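Local coordinates for protein DNA polymerase III, beta subunit (Thermotoga maritima, PDB 1VPK) that probably tethers DNA polymerases and other proteins to DNA for processive synthesis, working as a ring-shaped head-to-tail homodimer around the duplex, at residues K272-S277 / N299-V304; V292-E297 / I347-V352; M282-K287 / G311-E316; P332-D337 / Y370-I375; F186-A191 / K256-E261. One frame throughout, in Å; residues are numbered along the deposited sequence.

Contact 1: K272-S277 / N299-V304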
# COMPACT_ATOMS: atom_id res chain seq x y z
N LYS A 272 5.01 18.11 -14.30
CA LYS A 272 3.80 18.11 -13.46
C LYS A 272 2.50 18.26 -14.27
O LYS A 272 1.56 17.52 -14.04
CB LYS A 272 3.88 19.27 -12.46
CG LYS A 272 2.70 19.43 -11.50
CD LYS A 272 2.86 20.69 -10.69
CE LYS A 272 1.87 20.76 -9.54
NZ LYS A 272 2.18 19.75 -8.46
N GLU A 273 2.49 19.19 -15.23
CA GLU A 273 1.33 19.49 -16.13
C GLU A 273 0.89 18.28 -16.96
O GLU A 273 -0.28 17.89 -16.98
CB GLU A 273 1.74 20.67 -17.07
CG GLU A 273 0.90 20.97 -18.30
CD GLU A 273 1.40 22.20 -19.17
OE1 GLU A 273 2.63 22.55 -19.26
OE2 GLU A 273 0.49 22.77 -19.84
N LEU A 274 1.85 17.64 -17.59
CA LEU A 274 1.56 16.43 -18.34
C LEU A 274 1.18 15.25 -17.45
O LEU A 274 0.30 14.47 -17.82
CB LEU A 274 2.76 16.07 -19.17
CG LEU A 274 2.60 14.88 -20.12
CD1 LEU A 274 1.47 15.08 -21.08
CD2 LEU A 274 3.91 14.67 -20.85
N ARG A 275 1.89 15.06 -16.34
CA ARG A 275 1.52 14.00 -15.36
C ARG A 275 0.07 14.15 -14.91
O ARG A 275 -0.69 13.18 -14.87
CB ARG A 275 2.48 14.04 -14.17
CG ARG A 275 2.26 12.99 -13.06
CD ARG A 275 2.63 13.54 -11.61
NE ARG A 275 3.93 14.24 -11.62
CZ ARG A 275 4.30 15.26 -10.82
NH1 ARG A 275 3.48 15.72 -9.87
NH2 ARG A 275 5.50 15.81 -10.99
N GLU A 276 -0.34 15.38 -14.61
CA GLU A 276 -1.69 15.61 -14.17
C GLU A 276 -2.71 15.37 -15.29
O GLU A 276 -3.81 14.87 -15.07
CB GLU A 276 -1.81 17.03 -13.58
CG GLU A 276 -1.16 17.14 -12.22
CD GLU A 276 -1.08 18.59 -11.68
OE1 GLU A 276 -1.43 19.58 -12.37
OE2 GLU A 276 -0.60 18.72 -10.53
N SER A 277 -2.35 15.73 -16.50
CA SER A 277 -3.21 15.51 -17.67
C SER A 277 -3.33 14.04 -17.93
O SER A 277 -4.44 13.55 -18.19
CB SER A 277 -2.61 16.22 -18.90
OG SER A 277 -3.47 16.13 -20.02
N ASN A 299 0.18 25.64 -30.24
CA ASN A 299 0.35 26.15 -28.87
C ASN A 299 -0.16 25.22 -27.75
O ASN A 299 0.01 25.52 -26.57
CB ASN A 299 -0.47 27.46 -28.73
CG ASN A 299 0.14 28.61 -29.47
OD1 ASN A 299 -0.46 29.17 -30.37
ND2 ASN A 299 1.36 28.94 -29.12
N VAL A 300 -0.86 24.17 -28.14
CA VAL A 300 -1.50 23.27 -27.20
C VAL A 300 -1.42 21.87 -27.75
O VAL A 300 -1.20 21.64 -28.96
CB VAL A 300 -3.03 23.61 -26.92
CG1 VAL A 300 -3.17 24.96 -26.30
CG2 VAL A 300 -3.85 23.58 -28.19
N MET A 301 -1.63 20.94 -26.85
CA MET A 301 -1.71 19.55 -27.16
C MET A 301 -2.98 19.08 -26.48
O MET A 301 -3.16 19.39 -25.30
CB MET A 301 -0.46 18.92 -26.57
CG MET A 301 -0.26 17.54 -26.82
SD MET A 301 1.39 16.99 -26.34
CE MET A 301 1.50 17.25 -24.59
N ARG A 302 -3.87 18.41 -27.20
CA ARG A 302 -5.05 17.79 -26.58
C ARG A 302 -4.79 16.31 -26.37
O ARG A 302 -4.27 15.64 -27.27
CB ARG A 302 -6.29 17.94 -27.47
CG ARG A 302 -6.66 19.41 -27.85
CD ARG A 302 -7.70 19.43 -28.97
NE ARG A 302 -9.07 19.53 -28.48
CZ ARG A 302 -10.14 18.90 -28.98
NH1 ARG A 302 -10.04 18.02 -29.98
NH2 ARG A 302 -11.35 19.09 -28.43
N LEU A 303 -5.13 15.81 -25.18
CA LEU A 303 -5.01 14.40 -24.88
C LEU A 303 -6.43 13.82 -24.87
O LEU A 303 -7.30 14.35 -24.19
CB LEU A 303 -4.35 14.13 -23.51
CG LEU A 303 -2.97 14.64 -23.07
CD1 LEU A 303 -2.20 13.66 -22.25
CD2 LEU A 303 -2.15 15.14 -24.20
N VAL A 304 -6.64 12.74 -25.61
CA VAL A 304 -7.97 12.22 -25.80
C VAL A 304 -7.99 10.74 -25.48
O VAL A 304 -7.14 9.98 -25.98
CB VAL A 304 -8.44 12.43 -27.26
CG1 VAL A 304 -9.83 11.76 -27.51
CG2 VAL A 304 -8.46 13.90 -27.57
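Leu303 points from its strand at the helix and meets two side chains there, Ser277 and Leu274. The hydroxyl of Ser277 comes up against the branch point of the leucine, with OG 3.4 Å from Leu303 CG. The same OG also lies 3.6 Å from Leu303 CD1. These are packing contacts. The polar partner of the serine is Asp315 OD2 on strand 311-318, which hydrogen-bonds the buried OG. Leu274 crosses Leu303 at about a right angle. The two touch through methyl groups, Leu274 CD1 lying 4.1 Å from Leu303 CD1. Met301, two residues earlier on the strand, also crosses Leu274 at about a right angle. Its chain bends at the last torsion, chi3 62°, and Met301 CE ends 4.1 Å from Leu274 CD1. One methyl of Leu274 therefore serves both strand residues. It gets there because CG is set opposite the backbone N, chi1 -176°, which carries the side chain from the flank of the helix toward the strand. The helix and strand segments run in similar directions, 25° apart, with axes 10.7 Å from each other. Strand 300-307 lies between strands 292-296 and 311-318 in its sheet. Met301 and Leu303 also pack on Phe294 of the first of these, while Leu274 reaches Leu339 of helix 332-341.

Contact 2: V292-E297 / I347-V352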
# COMPACT_ATOMS: atom_id res chain seq x y z
N VAL A 292 -4.05 6.88 -25.08
CA VAL A 292 -4.26 8.31 -25.17
C VAL A 292 -3.77 8.74 -26.55
O VAL A 292 -2.70 8.35 -26.97
CB VAL A 292 -3.54 9.09 -24.05
CG1 VAL A 292 -2.01 8.78 -23.98
CG2 VAL A 292 -3.73 10.64 -24.19
N LYS A 293 -4.61 9.49 -27.25
CA LYS A 293 -4.27 10.18 -28.49
C LYS A 293 -3.86 11.61 -28.18
O LYS A 293 -4.59 12.36 -27.50
CB LYS A 293 -5.48 10.18 -29.41
CG LYS A 293 -5.24 10.81 -30.77
CD LYS A 293 -6.44 10.68 -31.68
CE LYS A 293 -7.61 11.47 -31.13
NZ LYS A 293 -8.68 11.65 -32.17
N PHE A 294 -2.65 11.97 -28.64
CA PHE A 294 -2.13 13.32 -28.58
C PHE A 294 -2.42 13.97 -29.91
O PHE A 294 -2.07 13.41 -30.95
CB PHE A 294 -0.62 13.32 -28.36
CG PHE A 294 -0.21 12.87 -26.99
CD1 PHE A 294 -0.30 11.57 -26.62
CD2 PHE A 294 0.27 13.76 -26.07
CE1 PHE A 294 0.07 11.18 -25.36
CE2 PHE A 294 0.64 13.34 -24.82
CZ PHE A 294 0.55 12.07 -24.49
N GLU A 295 -3.10 15.11 -29.85
CA GLU A 295 -3.35 16.01 -30.97
C GLU A 295 -2.51 17.24 -30.67
O GLU A 295 -2.86 18.11 -29.85
CB GLU A 295 -4.83 16.34 -31.08
CG GLU A 295 -5.68 15.13 -31.32
CD GLU A 295 -7.16 15.40 -31.13
OE1 GLU A 295 -7.55 16.50 -30.73
OE2 GLU A 295 -7.95 14.50 -31.41
N ILE A 296 -1.36 17.28 -31.33
CA ILE A 296 -0.41 18.34 -31.14
C ILE A 296 -0.62 19.44 -32.19
O ILE A 296 -0.62 19.20 -33.39
CB ILE A 296 1.00 17.77 -31.23
CG1 ILE A 296 1.20 16.66 -30.21
CG2 ILE A 296 2.01 18.89 -31.02
CD1 ILE A 296 2.32 15.78 -30.51
N GLU A 297 -0.86 20.65 -31.70
CA GLU A 297 -1.13 21.82 -32.49
C GLU A 297 -0.11 22.87 -32.08
O GLU A 297 0.81 22.59 -31.29
CB GLU A 297 -2.55 22.33 -32.23
CG GLU A 297 -3.63 21.26 -32.47
CD GLU A 297 -5.02 21.66 -31.94
OE1 GLU A 297 -5.24 22.86 -31.61
OE2 GLU A 297 -5.90 20.75 -31.87
N ILE A 347 10.09 18.91 -19.56
CA ILE A 347 10.56 17.80 -20.39
C ILE A 347 10.32 18.14 -21.87
O ILE A 347 9.50 19.03 -22.20
CB ILE A 347 9.86 16.45 -20.01
CG1 ILE A 347 8.36 16.47 -20.31
CG2 ILE A 347 10.05 16.14 -18.53
CD1 ILE A 347 7.95 15.59 -21.43
N GLU A 348 11.04 17.44 -22.74
CA GLU A 348 10.74 17.46 -24.16
C GLU A 348 10.22 16.14 -24.65
O GLU A 348 10.66 15.08 -24.20
CB GLU A 348 11.96 17.74 -25.04
CG GLU A 348 12.84 18.79 -24.64
CD GLU A 348 13.75 19.14 -25.79
OE1 GLU A 348 14.12 18.25 -26.62
OE2 GLU A 348 14.07 20.33 -25.89
N MET A 349 9.27 16.23 -25.56
CA MET A 349 8.77 15.10 -26.31
C MET A 349 9.06 15.36 -27.78
O MET A 349 8.65 16.38 -28.30
CB MET A 349 7.29 14.99 -26.15
CG MET A 349 6.83 14.79 -24.71
SD MET A 349 5.10 14.40 -24.64
CE MET A 349 4.92 12.71 -24.99
N ASN A 350 9.73 14.41 -28.44
CA ASN A 350 10.25 14.55 -29.80
C ASN A 350 9.65 13.44 -30.66
O ASN A 350 9.73 12.26 -30.28
CB ASN A 350 11.77 14.42 -29.79
CG ASN A 350 12.48 15.62 -29.12
OD1 ASN A 350 12.60 16.66 -29.72
ND2 ASN A 350 12.98 15.44 -27.89
N PHE A 351 9.08 13.81 -31.80
CA PHE A 351 8.32 12.90 -32.65
C PHE A 351 8.76 13.02 -34.09
O PHE A 351 9.26 14.08 -34.53
CB PHE A 351 6.83 13.25 -32.63
CG PHE A 351 6.22 13.41 -31.25
CD1 PHE A 351 6.23 14.62 -30.62
CD2 PHE A 351 5.58 12.35 -30.61
CE1 PHE A 351 5.64 14.81 -29.38
CE2 PHE A 351 4.97 12.55 -29.36
CZ PHE A 351 5.02 13.79 -28.76
N VAL A 352 8.50 11.95 -34.86
CA VAL A 352 8.70 11.95 -36.30
C VAL A 352 7.31 11.85 -36.93
O VAL A 352 6.83 12.82 -37.50
CB VAL A 352 9.69 10.81 -36.77
CG1 VAL A 352 9.94 10.81 -38.30
CG2 VAL A 352 11.05 10.99 -36.13
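A methyl group sits over an aromatic face here: Ile296 CD1 lies 4.0 Å from the centroid of the Phe351 ring, 26° off its normal. This is a CH-pi contact. The methyl is offset toward the rim, so Phe351 CE1 is its nearest atom, 3.6 Å from Ile296 CD1. The two side chains come from opposite directions. At Ile296 CG1 lies opposite the carbonyl carbon, and an extended chi2 of 161° carries CD1 out to the ring. Beside them Met349 meets Phe294 in a Met-aromatic contact. Its sulfur, Met349 SD, is 5.4 Å from the centroid of the Phe294 ring and approaches obliquely. Met349 CE lies 4.3 Å from Phe294 CE2. No hydrogen bond joins the two segments, and all four touching residues are buried. Ile296 also packs on Val267, and Phe351 on Ile328. Strand 292-296 belongs to one antiparallel sheet and strand 346-351 to another, which runs on into the central domain. The contact fills the hydrophobic core between these two sheets of the DNA-encircling fold.

Contact 3: M282-K287 / G311-E316; sequences MVIASK and GEVVDE
Ile284 points from its helix at strand 311-318 and touches Gly311, Glu312 and Val313. At the root of the side chain, Ile284 CB lies 4.0 Å from Val313 CG1. With chi1 at -68°, CG2 lies opposite the backbone N and CG1 opposite the carbonyl carbon, which sends the two branches to different parts of the strand. The short branch turns to the backbone, where Ile284 CG2 is 3.7 Å from Gly311 O. On the long branch, Ile284 CG1 is 4.0 Å from Val313 CG1 and also meets Glu312 C. The Ile284 and Val313 side chains slide past each other in opposite directions. At the tip, Ile284 CD1 comes 4.2 Å from Gly311 C. A side chain on Gly311 would come close to that methyl. With phi at 149° it would also jam against the carbonyl oxygen of the preceding residue. Strand 311-318 pairs with strand 300-307 on one side. On the other it forms an antiparallel ladder with a strand of the second subunit, whose Phe117 packs on Val313. Helix 271-285 thus lies against the strand that carries the sheet across the dimer interface.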
# COMPACT_ATOMS: atom_id res chain seq x y z
N MET A 282 -6.53 8.95 -17.88
CA MET A 282 -6.52 7.58 -17.41
C MET A 282 -7.77 7.18 -16.69
O MET A 282 -8.10 6.00 -16.63
CB MET A 282 -5.28 7.29 -16.56
CG MET A 282 -4.08 7.14 -17.50
SD MET A 282 -2.44 6.84 -16.83
CE MET A 282 -1.90 8.29 -15.94
N VAL A 283 -8.50 8.15 -16.20
CA VAL A 283 -9.82 7.85 -15.67
C VAL A 283 -10.63 7.06 -16.73
O VAL A 283 -11.33 6.11 -16.38
CB VAL A 283 -10.56 9.12 -15.24
CG1 VAL A 283 -12.06 8.79 -14.92
CG2 VAL A 283 -9.89 9.72 -14.04
N ILE A 284 -10.51 7.44 -18.00
CA ILE A 284 -11.21 6.74 -19.09
C ILE A 284 -10.34 5.64 -19.72
O ILE A 284 -10.85 4.58 -20.01
CB ILE A 284 -11.75 7.72 -20.17
CG1 ILE A 284 -12.88 8.56 -19.58
CG2 ILE A 284 -12.22 6.96 -21.46
CD1 ILE A 284 -14.04 7.83 -19.06
N ALA A 285 -9.04 5.91 -19.88
CA ALA A 285 -8.16 4.94 -20.53
C ALA A 285 -8.06 3.59 -19.77
O ALA A 285 -7.99 2.51 -20.40
CB ALA A 285 -6.78 5.54 -20.77
N SER A 286 -8.09 3.66 -18.44
CA SER A 286 -7.97 2.46 -17.59
C SER A 286 -9.16 1.56 -17.69
O SER A 286 -9.08 0.38 -17.30
CB SER A 286 -7.70 2.84 -16.13
OG SER A 286 -6.33 3.26 -16.01
N LYS A 287 -10.27 2.09 -18.21
CA LYS A 287 -11.46 1.30 -18.40
C LYS A 287 -11.32 0.24 -19.51
O LYS A 287 -12.00 -0.77 -19.46
CB LYS A 287 -12.68 2.20 -18.65
CG LYS A 287 -13.20 2.87 -17.39
CD LYS A 287 -14.03 1.86 -16.59
CE LYS A 287 -14.05 2.17 -15.10
NZ LYS A 287 -14.27 0.93 -14.32
N GLY A 311 -17.49 6.44 -21.69
CA GLY A 311 -17.39 7.83 -22.10
C GLY A 311 -16.09 8.16 -22.76
O GLY A 311 -15.41 7.24 -23.27
N GLU A 312 -15.81 9.47 -22.80
CA GLU A 312 -14.66 10.10 -23.44
C GLU A 312 -14.13 11.19 -22.49
O GLU A 312 -14.86 11.68 -21.63
CB GLU A 312 -15.07 10.77 -24.76
CG GLU A 312 -15.48 9.78 -25.87
CD GLU A 312 -16.90 10.02 -26.38
OE1 GLU A 312 -17.28 11.20 -26.60
OE2 GLU A 312 -17.65 9.03 -26.54
N VAL A 313 -12.85 11.50 -22.64
CA VAL A 313 -12.22 12.64 -22.01
C VAL A 313 -11.32 13.32 -23.03
O VAL A 313 -10.67 12.66 -23.83
CB VAL A 313 -11.39 12.26 -20.75
CG1 VAL A 313 -10.28 11.27 -21.09
CG2 VAL A 313 -10.83 13.51 -20.06
N VAL A 314 -11.32 14.64 -22.99
CA VAL A 314 -10.39 15.46 -23.74
C VAL A 314 -9.81 16.44 -22.76
O VAL A 314 -10.55 17.07 -21.99
CB VAL A 314 -11.10 16.23 -24.87
CG1 VAL A 314 -10.08 17.14 -25.60
CG2 VAL A 314 -11.79 15.25 -25.80
N ASP A 315 -8.50 16.49 -22.71
CA ASP A 315 -7.79 17.44 -21.87
C ASP A 315 -6.80 18.26 -22.72
O ASP A 315 -5.99 17.71 -23.43
CB ASP A 315 -7.00 16.74 -20.77
CG ASP A 315 -6.55 17.72 -19.70
OD1 ASP A 315 -7.37 18.56 -19.26
OD2 ASP A 315 -5.39 17.69 -19.30
N GLU A 316 -6.84 19.57 -22.59
CA GLU A 316 -6.02 20.44 -23.42
C GLU A 316 -4.95 21.11 -22.59
O GLU A 316 -5.29 21.76 -21.62
CB GLU A 316 -6.91 21.49 -24.04
CG GLU A 316 -6.16 22.46 -24.95
CD GLU A 316 -7.12 23.25 -25.82
OE1 GLU A 316 -7.71 22.66 -26.73
OE2 GLU A 316 -7.27 24.47 -25.56

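Contact 4: P332-D337 / Y370-I375; sequences PKFIED and YIVMPI
Helix 332-341 and the end of strand 368-372 come nearest at Phe334 and Val372, whose CA atoms are 7.0 Å apart. This is helix-on-sheet packing in the C-terminal domain of the DNA-encircling ring fold. Val372 points at the helix and spreads its two methyls against two successive residues. Val372 CG1 is 3.8 Å from Phe334 CB, so the phenylalanine touches closest at its root, while its ring lies oblique to the methyl. With chi1 at -68° the ring stands opposite the residue's own carbonyl carbon, and CB is left facing the valine. Ile335 crosses Val372 at about a right angle, and Phe330 of strand 326-330 packs on both. Cutting Val372 back to an alanine takes away both methyls, which would probably open a gap against Phe334 CB and Ile335 CD1 and leave the isoleucine tip less fixed. Asp337, about a turn after Phe334, makes a salt bridge through OD2 with Arg187 of strand 187-194. Ile335 CD1 rests evenly against both valine methyls, 4.1 Å from Val372 CG1 and from Val372 CG2.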
# COMPACT_ATOMS: atom_id res chain seq x y z
N PRO A 332 -0.73 5.33 -22.09
CA PRO A 332 -0.42 6.42 -21.18
C PRO A 332 0.42 6.02 -19.95
O PRO A 332 1.18 6.86 -19.43
CB PRO A 332 -1.81 6.92 -20.75
CG PRO A 332 -2.68 5.72 -20.90
CD PRO A 332 -2.18 5.06 -22.14
N LYS A 333 0.27 4.77 -19.50
CA LYS A 333 1.05 4.28 -18.37
C LYS A 333 2.54 4.36 -18.71
O LYS A 333 3.38 4.67 -17.85
CB LYS A 333 0.68 2.83 -18.01
N PHE A 334 2.90 4.06 -19.95
CA PHE A 334 4.31 4.11 -20.34
C PHE A 334 4.86 5.53 -20.33
O PHE A 334 6.05 5.73 -20.06
CB PHE A 334 4.54 3.48 -21.70
CG PHE A 334 4.33 2.00 -21.75
CD1 PHE A 334 4.50 1.18 -20.65
CD2 PHE A 334 4.03 1.41 -22.96
CE1 PHE A 334 4.33 -0.22 -20.75
CE2 PHE A 334 3.87 0.06 -23.08
CZ PHE A 334 4.01 -0.77 -21.96
N ILE A 335 4.01 6.53 -20.60
CA ILE A 335 4.46 7.91 -20.61
C ILE A 335 4.59 8.32 -19.17
O ILE A 335 5.58 8.97 -18.80
CB ILE A 335 3.46 8.90 -21.28
CG1 ILE A 335 3.09 8.50 -22.72
CG2 ILE A 335 4.01 10.36 -21.25
CD1 ILE A 335 4.21 8.49 -23.64
N GLU A 336 3.58 7.99 -18.36
CA GLU A 336 3.64 8.30 -16.96
C GLU A 336 4.87 7.69 -16.23
O GLU A 336 5.48 8.35 -15.41
CB GLU A 336 2.34 7.88 -16.26
CG GLU A 336 2.33 8.17 -14.76
CD GLU A 336 2.48 9.66 -14.46
OE1 GLU A 336 1.50 10.44 -14.73
OE2 GLU A 336 3.58 10.05 -13.97
N ASP A 337 5.21 6.44 -16.50
CA ASP A 337 6.43 5.82 -15.94
C ASP A 337 7.68 6.65 -16.17
O ASP A 337 8.45 6.85 -15.27
CB ASP A 337 6.66 4.47 -16.61
CG ASP A 337 5.74 3.39 -16.09
OD1 ASP A 337 5.15 3.53 -15.00
OD2 ASP A 337 5.67 2.34 -16.76
N TYR A 370 14.56 8.55 -22.91
CA TYR A 370 13.51 7.53 -22.89
C TYR A 370 12.87 7.45 -24.23
O TYR A 370 12.67 8.45 -24.84
CB TYR A 370 12.45 7.85 -21.80
CG TYR A 370 13.13 7.93 -20.47
CD1 TYR A 370 13.35 6.79 -19.72
CD2 TYR A 370 13.63 9.15 -19.98
CE1 TYR A 370 14.05 6.86 -18.47
CE2 TYR A 370 14.30 9.22 -18.75
CZ TYR A 370 14.51 8.08 -18.03
OH TYR A 370 15.14 8.13 -16.82
N ILE A 371 12.52 6.25 -24.67
CA ILE A 371 11.82 6.01 -25.94
C ILE A 371 10.52 5.26 -25.59
O ILE A 371 10.53 4.34 -24.73
CB ILE A 371 12.67 5.12 -26.91
CG1 ILE A 371 14.05 5.75 -27.20
CG2 ILE A 371 11.88 4.82 -28.20
CD1 ILE A 371 14.00 6.95 -28.05
N VAL A 372 9.40 5.72 -26.16
CA VAL A 372 8.12 5.02 -26.09
C VAL A 372 7.61 4.82 -27.53
O VAL A 372 7.62 5.74 -28.33
CB VAL A 372 7.07 5.80 -25.24
CG1 VAL A 372 5.84 4.93 -24.97
CG2 VAL A 372 7.65 6.20 -23.88
N MET A 373 7.20 3.59 -27.85
CA MET A 373 6.68 3.26 -29.16
C MET A 373 5.20 3.63 -29.14
O MET A 373 4.56 3.48 -28.10
CB MET A 373 6.82 1.75 -29.39
CG MET A 373 8.26 1.22 -29.27
SD MET A 373 9.45 1.91 -30.45
CE MET A 373 8.49 1.68 -31.97
N PRO A 374 4.66 4.10 -30.27
CA PRO A 374 3.27 4.47 -30.31
C PRO A 374 2.36 3.28 -30.54
O PRO A 374 2.84 2.21 -30.87
CB PRO A 374 3.18 5.40 -31.51
CG PRO A 374 4.24 5.01 -32.39
CD PRO A 374 5.32 4.32 -31.57
N ILE A 375 1.07 3.51 -30.38
CA ILE A 375 0.07 2.48 -30.64
C ILE A 375 -0.79 2.94 -31.82
O ILE A 375 -0.84 4.12 -32.16
CB ILE A 375 -0.79 2.12 -29.39
CG1 ILE A 375 -1.61 3.30 -28.89
CG2 ILE A 375 0.09 1.63 -28.22
CD1 ILE A 375 -2.41 2.94 -27.66

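Contact 5: F186-A191 / K256-E261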
# COMPACT_ATOMS: atom_id res chain seq x y z
N PHE A 186 8.49 -2.28 -25.79
CA PHE A 186 7.54 -1.19 -25.99
C PHE A 186 8.18 0.16 -25.66
O PHE A 186 7.79 1.19 -26.18
CB PHE A 186 6.33 -1.38 -25.10
CG PHE A 186 5.46 -2.58 -25.45
CD1 PHE A 186 4.70 -2.59 -26.59
CD2 PHE A 186 5.37 -3.65 -24.57
CE1 PHE A 186 3.86 -3.70 -26.88
CE2 PHE A 186 4.54 -4.73 -24.85
CZ PHE A 186 3.80 -4.75 -25.99
N ARG A 187 9.11 0.15 -24.72
CA ARG A 187 9.77 1.37 -24.29
C ARG A 187 11.19 1.04 -23.84
O ARG A 187 11.54 -0.12 -23.66
CB ARG A 187 8.96 2.12 -23.21
CG ARG A 187 8.22 1.29 -22.15
CD ARG A 187 9.16 0.78 -21.08
NE ARG A 187 8.47 -0.06 -20.10
CZ ARG A 187 7.71 0.38 -19.11
NH1 ARG A 187 7.17 -0.49 -18.27
NH2 ARG A 187 7.50 1.66 -18.92
N LEU A 188 11.99 2.09 -23.69
CA LEU A 188 13.40 1.96 -23.45
C LEU A 188 13.85 3.15 -22.61
O LEU A 188 13.36 4.28 -22.77
CB LEU A 188 14.13 1.91 -24.78
CG LEU A 188 15.68 1.98 -24.76
CD1 LEU A 188 16.24 1.26 -25.96
CD2 LEU A 188 16.14 3.43 -24.80
N ALA A 189 14.76 2.87 -21.70
CA ALA A 189 15.40 3.88 -20.87
C ALA A 189 16.91 3.78 -21.07
O ALA A 189 17.45 2.68 -21.11
CB ALA A 189 15.07 3.65 -19.39
N LEU A 190 17.56 4.94 -21.16
CA LEU A 190 18.98 4.98 -21.32
C LEU A 190 19.59 6.04 -20.41
O LEU A 190 19.10 7.15 -20.38
CB LEU A 190 19.29 5.33 -22.77
CG LEU A 190 20.73 5.33 -23.25
CD1 LEU A 190 20.71 5.09 -24.77
CD2 LEU A 190 21.44 6.68 -22.95
N ALA A 191 20.70 5.70 -19.75
CA ALA A 191 21.43 6.61 -18.87
C ALA A 191 22.93 6.48 -19.21
O ALA A 191 23.44 5.36 -19.39
CB ALA A 191 21.20 6.22 -17.36
N LYS A 256 19.75 1.07 -30.69
CA LYS A 256 20.01 2.34 -31.37
C LYS A 256 19.08 2.56 -32.59
O LYS A 256 18.73 3.69 -32.91
CB LYS A 256 21.50 2.42 -31.76
CG LYS A 256 22.44 2.50 -30.52
CD LYS A 256 23.81 1.76 -30.70
CE LYS A 256 24.69 1.93 -29.46
NZ LYS A 256 25.72 0.88 -29.32
N ARG A 257 18.60 1.48 -33.20
CA ARG A 257 17.66 1.62 -34.31
C ARG A 257 16.28 2.17 -33.93
O ARG A 257 15.53 2.58 -34.79
CB ARG A 257 17.47 0.28 -35.01
CG ARG A 257 18.74 -0.31 -35.63
CD ARG A 257 18.62 -1.79 -35.57
NE ARG A 257 19.58 -2.53 -36.39
CZ ARG A 257 19.40 -2.79 -37.68
NH1 ARG A 257 18.31 -2.35 -38.35
NH2 ARG A 257 20.33 -3.47 -38.33
N VAL A 258 15.92 2.17 -32.66
CA VAL A 258 14.67 2.81 -32.27
C VAL A 258 14.86 4.23 -31.72
O VAL A 258 13.88 4.89 -31.33
CB VAL A 258 13.88 1.95 -31.26
CG1 VAL A 258 13.84 0.51 -31.75
CG2 VAL A 258 14.48 2.01 -29.80
N ILE A 259 16.11 4.66 -31.60
CA ILE A 259 16.37 6.02 -31.15
C ILE A 259 16.47 6.89 -32.41
O ILE A 259 17.44 6.78 -33.13
CB ILE A 259 17.66 6.09 -30.34
CG1 ILE A 259 17.55 5.16 -29.13
CG2 ILE A 259 17.97 7.55 -29.93
CD1 ILE A 259 18.78 5.09 -28.36
N PRO A 260 15.44 7.69 -32.71
CA PRO A 260 15.49 8.51 -33.92
C PRO A 260 16.61 9.52 -33.93
O PRO A 260 17.05 9.97 -32.88
CB PRO A 260 14.14 9.22 -33.93
CG PRO A 260 13.24 8.29 -33.12
CD PRO A 260 14.15 7.88 -32.00
N GLU A 261 17.12 9.84 -35.12
CA GLU A 261 18.24 10.77 -35.24
C GLU A 261 17.77 12.20 -35.49
O GLU A 261 18.52 13.15 -35.26
CB GLU A 261 19.20 10.33 -36.34
CG GLU A 261 20.32 9.40 -35.86
CD GLU A 261 19.89 7.96 -35.73
OE1 GLU A 261 19.51 7.36 -36.76
OE2 GLU A 261 19.97 7.42 -34.60
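The connection from the central to the C-terminal domain packs here through Val258 and Ile259, which rest on Leu188 and Leu190 of strand 187-194. Residues 256-258 are the end of a 3-10 segment. A backbone hydrogen bond runs from Ile259 N to Lys256 O, 3.1 Å long. This turn brings two consecutive side chains toward the strand. Val258 is the looser of the two, with CG2 4.3 Å from Leu188 CD1. Ile259 meets the next leucine on the same strand face. Its extended chain, chi2 175°, carries Ile259 CD1 to 4.1 Å from Leu190 CD1. The two side chains cross at about a right angle and touch by these end methyls. In the fold, strand 187-194 is where one domain joins the next. It is hydrogen-bonded to strand 177-183 of the central domain and to strand 368-372 of the C-terminal domain, in one antiparallel sheet. Leu188 and Leu190 face the linker, while Ala189 between them packs on Val153 of helix 143-153 on the other side. The contact is purely apolar, with no hydrogen bond between the segments. The preceding Tyr255 touches both leucines, and Ile259 also reaches Ile371 on the neighbouring strand 368-372.

Contact 5 closes first along the chain and lies at the junction of the central and C-terminal domains. The other four lie in the C-terminal domain. Contacts 1, 2 and 3 interleave in sequence and share the sheet of strands 292-296, 300-307 and 311-318. Contact 4 interleaves with contact 2. The centres of contacts 1 and 2 are about 9 Å apart, those of contacts 1 and 3 about 12 Å. Contacts 1 and 3 also share helix 271-285. Contact 4 is about 12 Å from contact 5, centre to centre, and its strand 368-372 pairs with strand 187-194. Contacts 3 and 5 are farthest apart, about 28 Å between centres. Together they span the C-terminal domain from the interdomain junction (contact 5) to the dimer interface (contact 3).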